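Local coordinates for protein cytosine deaminase (Klebsiella pneumoniae, PDB 4R85) that probably catalyses the hydrolytic deamination of cytosine and 5-methylcytosine at an iron(II) site, as an amidohydrolase-family enzyme, at residues L345-V348 against T349-A353; D376-N379 against D380-V384. All coordinates share one frame; numbering follows the deposited sequence.

How the contacts relate
Contact 1 (345-353) precedes contact 2 (376-384) in the chain, with strand 372-375 leading into the second, and their centres lie about 15 Å apart. They nevertheless touch: Leu-345 N is 2.9 Å from Asp-380 OD2, a probable hydrogen bond, and Leu-345 CD1 packs 4.1 Å from Ala-383 CB. Arg-9 adds a further tie, since it forms salt bridges with both Asp-346 and Asp-380. Contact 1 is the more central, about 9 Å from the centre of the chain against about 21 Å for contact 2. Neither supplies a ligand to the iron(II) or lines the 5-methylcytosine pocket, but contact 1 packs against strand 47-57, which carries the metal ligand His-56.

Contact 1 (L345-V348 against T349-A353); sequences LDFV and TDNSA
Thr-349 turns its hydroxyl back onto Leu-345, where OG1 donates to the carbonyl O at 2.8 Å. The donor stands above the carbonyl plane, 52° out of it, and Val-348 N reaches the same oxygen from the opposite face. With chi1 at 58°, OG1 sits between the backbone N and carbonyl carbon of Thr-349, and CG2 is left to lie against the Val-348 carbonyl. Asn-351 N binds Asp-346 O at 2.9 Å in the carbonyl plane, while Thr-349 N adds a weak bond to that oxygen. This is the junction of a 3-10 turn with helix 350-355 in the amidohydrolase TIM barrel, set against strands 47-57 and 303-305. Asn-351 and Phe-347 run side by side in the same direction: ND2 approaches Phe-347 CD1 obliquely to 3.6 Å, with amide and ring planes 85° apart, and Asn-351 ND2 is hydrogen-bonded to Val-303 O. On the more open side, Asp-346 OD1 comes to 3.8 Å from Asp-350 OD2. A water donates to Asp-350 OD2 at 2.6 Å and weakly to Asp-346 OD1; salt bridges from Asp-346 to Arg-9 and Arg-343 probably offset the like charges.

Contact 2 (D376-N379 against D380-V384); sequences DAEN and DYEAV
Asn-379 reaches over the start of helix 380-386 and accepts from Glu-382 N through its side-chain oxygen OD1, at 2.9 Å. The bond is nearly straight at both ends: the N-H...O angle is 171°, and the donor lies close to the line of the amide C=O. A chi1 of 60° puts CG between the backbone N and the carbonyl carbon of Asn-379, which bends the amide back over the first turn. The backbone oxygen Asn-379 O meanwhile takes Ala-383 N at 3.1 Å, the donor slightly tilted from the carbonyl plane. One residue therefore receives two successive amide N-H groups, one on its side chain and one on its main chain.

Beside the cap, Glu-382 lays its aliphatic part against Asn-379 OD1, with CG 3.5 Å away. Glu-378, its chain bent at chi2, brings OE1 to 3.6 Å from Glu-382 CG; the two side chains cross, their carboxylate planes 43° apart. Glu-378 OE1 and Glu-382 OE1 stay 4.7 Å apart; the salt bridge from Glu-382 to Arg-385 would temper the like charges. Deeper in, the methyl of Ala-377 rests on the helix backbone, CB lying 3.7 Å from Ala-383 N.

Further out, Asp-380 faces away from the cap, toward Arg-9. Tyr-381, with CG anti to the backbone N, carries its ring away from the cap; its OH is hydrogen-bonded to Pro-316 O of the second subunit, and Leu-341 of helix 338-342 touches both Tyr-381 and Val-384. The arrangement is a classical asparagine N-cap, here starting the short helix that connects strands 372-375 and 390-395, neighbouring antiparallel strands of one sheet.

Contact 1 (L345-V348 against T349-A353)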
loop_
_atom_site.group_PDB
_atom_site.type_symbol
_atom_site.label_atom_id
_atom_site.label_comp_id
_atom_site.label_asym_id
_atom_site.label_seq_id
_atom_site.Cartn_x
_atom_site.Cartn_y
_atom_site.Cartn_z
ATOM N N LEU A 345 -3.718 -6.955 -13.321
ATOM C CA LEU A 345 -4.902 -6.106 -13.501
ATOM C C LEU A 345 -6.211 -6.911 -13.568
ATOM O O LEU A 345 -7.303 -6.346 -13.377
ATOM C CB LEU A 345 -4.755 -5.169 -14.710
ATOM C CG LEU A 345 -3.788 -3.992 -14.519
ATOM C CD1 LEU A 345 -3.704 -3.127 -15.783
ATOM C CD2 LEU A 345 -4.176 -3.147 -13.295
ATOM N N ASP A 346 -6.100 -8.218 -13.817
ATOM C CA ASP A 346 -7.251 -9.128 -13.731
ATOM C C ASP A 346 -8.066 -8.919 -12.448
ATOM O O ASP A 346 -9.297 -8.995 -12.459
ATOM C CB ASP A 346 -6.802 -10.593 -13.719
ATOM C CG ASP A 346 -6.300 -11.090 -15.068
ATOM O OD1 ASP A 346 -6.447 -10.392 -16.099
ATOM O OD2 ASP A 346 -5.767 -12.222 -15.082
ATOM N N PHE A 347 -7.374 -8.689 -11.339
ATOM C CA PHE A 347 -8.014 -8.682 -10.021
ATOM C C PHE A 347 -8.839 -7.438 -9.725
ATOM O O PHE A 347 -9.572 -7.401 -8.731
ATOM C CB PHE A 347 -6.973 -8.926 -8.921
ATOM C CG PHE A 347 -6.254 -10.237 -9.078
ATOM C CD1 PHE A 347 -6.927 -11.434 -8.870
ATOM C CD2 PHE A 347 -4.927 -10.276 -9.471
ATOM C CE1 PHE A 347 -6.282 -12.653 -9.036
ATOM C CE2 PHE A 347 -4.277 -11.487 -9.640
ATOM C CZ PHE A 347 -4.952 -12.677 -9.421
ATOM N N VAL A 348 -8.724 -6.427 -10.584
ATOM C CA VAL A 348 -9.491 -5.195 -10.405
ATOM C C VAL A 348 -10.245 -4.790 -11.667
ATOM O O VAL A 348 -10.806 -3.698 -11.736
ATOM C CB VAL A 348 -8.608 -4.043 -9.940
ATOM C CG1 VAL A 348 -7.994 -4.380 -8.572
ATOM C CG2 VAL A 348 -7.533 -3.759 -10.972
ATOM N N THR A 349 -10.245 -5.671 -12.664
ATOM C CA THR A 349 -11.045 -5.470 -13.867
ATOM C C THR A 349 -11.866 -6.724 -14.208
ATOM O O THR A 349 -12.987 -6.896 -13.718
ATOM C CB THR A 349 -10.179 -5.018 -15.107
ATOM O OG1 THR A 349 -9.166 -5.993 -15.389
ATOM C CG2 THR A 349 -9.537 -3.645 -14.859
ATOM N N ASP A 350 -11.305 -7.589 -15.050
ATOM C CA ASP A 350 -11.996 -8.790 -15.532
ATOM C C ASP A 350 -12.635 -9.654 -14.452
ATOM O O ASP A 350 -13.793 -10.054 -14.586
ATOM C CB ASP A 350 -11.047 -9.681 -16.354
ATOM C CG ASP A 350 -10.485 -8.979 -17.578
ATOM O OD1 ASP A 350 -10.990 -7.896 -17.952
ATOM O OD2 ASP A 350 -9.536 -9.528 -18.180
ATOM N N ASN A 351 -11.881 -9.972 -13.398
ATOM C CA ASN A 351 -12.382 -10.899 -12.392
ATOM C C ASN A 351 -13.521 -10.259 -11.607
ATOM O O ASN A 351 -14.493 -10.916 -11.237
ATOM C CB ASN A 351 -11.270 -11.299 -11.429
ATOM C CG ASN A 351 -10.200 -12.143 -12.089
ATOM O OD1 ASN A 351 -10.179 -12.302 -13.312
ATOM N ND2 ASN A 351 -9.307 -12.702 -11.277
ATOM N N SER A 352 -13.376 -8.969 -11.339
ATOM C CA SER A 352 -14.411 -8.207 -10.649
ATOM C C SER A 352 -15.688 -8.097 -11.493
ATOM O O SER A 352 -16.804 -8.209 -10.970
ATOM C CB SER A 352 -13.872 -6.824 -10.297
ATOM O OG SER A 352 -12.717 -6.933 -9.491
ATOM N N ALA A 353 -15.532 -7.882 -12.795
ATOM C CA ALA A 353 -16.691 -7.849 -13.686
ATOM C C ALA A 353 -17.428 -9.190 -13.689
ATOM O O ALA A 353 -18.648 -9.237 -13.801
ATOM C CB ALA A 353 -16.286 -7.456 -15.102
HETATM O O HOH W 1 -8.980 -11.974 -17.685
#

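Contact 2 (D376-N379 against D380-V384)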
loop_
_atom_site.group_PDB
_atom_site.type_symbol
_atom_site.label_atom_id
_atom_site.label_comp_id
_atom_site.label_asym_id
_atom_site.label_seq_id
_atom_site.Cartn_x
_atom_site.Cartn_y
_atom_site.Cartn_z
ATOM N N ASP A 376 -1.910 5.712 -17.719
ATOM C CA ASP A 376 -0.569 6.220 -17.995
ATOM C C ASP A 376 0.502 5.162 -17.705
ATOM O O ASP A 376 1.373 5.356 -16.853
ATOM C CB ASP A 376 -0.303 7.492 -17.186
ATOM C CG ASP A 376 0.949 8.232 -17.640
ATOM O OD1 ASP A 376 1.377 8.048 -18.805
ATOM O OD2 ASP A 376 1.499 9.006 -16.824
ATOM N N ALA A 377 0.418 4.046 -18.422
ATOM C CA ALA A 377 1.375 2.950 -18.311
ATOM C C ALA A 377 1.175 2.040 -19.514
ATOM O O ALA A 377 0.130 2.100 -20.154
ATOM C CB ALA A 377 1.144 2.181 -17.035
ATOM N N GLU A 378 2.155 1.192 -19.818
ATOM C CA GLU A 378 2.088 0.383 -21.038
ATOM C C GLU A 378 1.709 -1.084 -20.813
ATOM O O GLU A 378 1.438 -1.807 -21.770
ATOM C CB GLU A 378 3.399 0.467 -21.826
ATOM C CG GLU A 378 4.564 -0.245 -21.170
ATOM C CD GLU A 378 5.384 0.669 -20.287
ATOM O OE1 GLU A 378 4.786 1.432 -19.495
ATOM O OE2 GLU A 378 6.631 0.627 -20.399
ATOM N N ASN A 379 1.705 -1.521 -19.556
ATOM C CA ASN A 379 1.345 -2.899 -19.218
ATOM C C ASN A 379 0.937 -3.014 -17.744
ATOM O O ASN A 379 0.999 -2.017 -17.025
ATOM C CB ASN A 379 2.473 -3.885 -19.589
ATOM C CG ASN A 379 3.786 -3.602 -18.862
ATOM O OD1 ASN A 379 3.804 -3.103 -17.748
ATOM N ND2 ASN A 379 4.896 -3.948 -19.502
ATOM N N ASP A 380 0.517 -4.209 -17.313
ATOM C CA ASP A 380 0.033 -4.436 -15.941
ATOM C C ASP A 380 1.087 -4.104 -14.882
ATOM O O ASP A 380 0.796 -3.455 -13.883
ATOM C CB ASP A 380 -0.385 -5.900 -15.735
ATOM C CG ASP A 380 -1.678 -6.264 -16.447
ATOM O OD1 ASP A 380 -1.942 -5.742 -17.552
ATOM O OD2 ASP A 380 -2.420 -7.110 -15.896
ATOM N N TYR A 381 2.308 -4.579 -15.106
ATOM C CA TYR A 381 3.414 -4.384 -14.172
ATOM C C TYR A 381 3.691 -2.909 -13.904
ATOM O O TYR A 381 3.798 -2.484 -12.753
ATOM C CB TYR A 381 4.676 -5.046 -14.726
ATOM C CG TYR A 381 5.931 -4.716 -13.955
ATOM C CD1 TYR A 381 6.212 -5.344 -12.750
ATOM C CD2 TYR A 381 6.840 -3.778 -14.434
ATOM C CE1 TYR A 381 7.360 -5.054 -12.044
ATOM C CE2 TYR A 381 7.994 -3.478 -13.734
ATOM C CZ TYR A 381 8.248 -4.124 -12.539
ATOM O OH TYR A 381 9.395 -3.838 -11.837
ATOM N N GLU A 382 3.814 -2.128 -14.971
ATOM C CA GLU A 382 4.065 -0.700 -14.819
ATOM C C GLU A 382 2.876 0.018 -14.185
ATOM O O GLU A 382 3.057 0.955 -13.411
ATOM C CB GLU A 382 4.445 -0.078 -16.165
ATOM C CG GLU A 382 5.830 -0.502 -16.618
ATOM C CD GLU A 382 6.915 0.020 -15.682
ATOM O OE1 GLU A 382 6.849 1.207 -15.303
ATOM O OE2 GLU A 382 7.826 -0.750 -15.316
ATOM N N ALA A 383 1.666 -0.431 -14.504
ATOM C CA ALA A 383 0.468 0.173 -13.927
ATOM C C ALA A 383 0.501 0.116 -12.401
ATOM O O ALA A 383 0.285 1.132 -11.735
ATOM C CB ALA A 383 -0.798 -0.493 -14.475
ATOM N N VAL A 384 0.806 -1.054 -11.842
ATOM C CA VAL A 384 0.826 -1.193 -10.383
ATOM C C VAL A 384 2.094 -0.595 -9.758
ATOM O O VAL A 384 2.049 -0.007 -8.667
ATOM C CB VAL A 384 0.570 -2.660 -9.901
ATOM C CG1 VAL A 384 1.776 -3.554 -10.125
ATOM C CG2 VAL A 384 0.175 -2.667 -8.406
#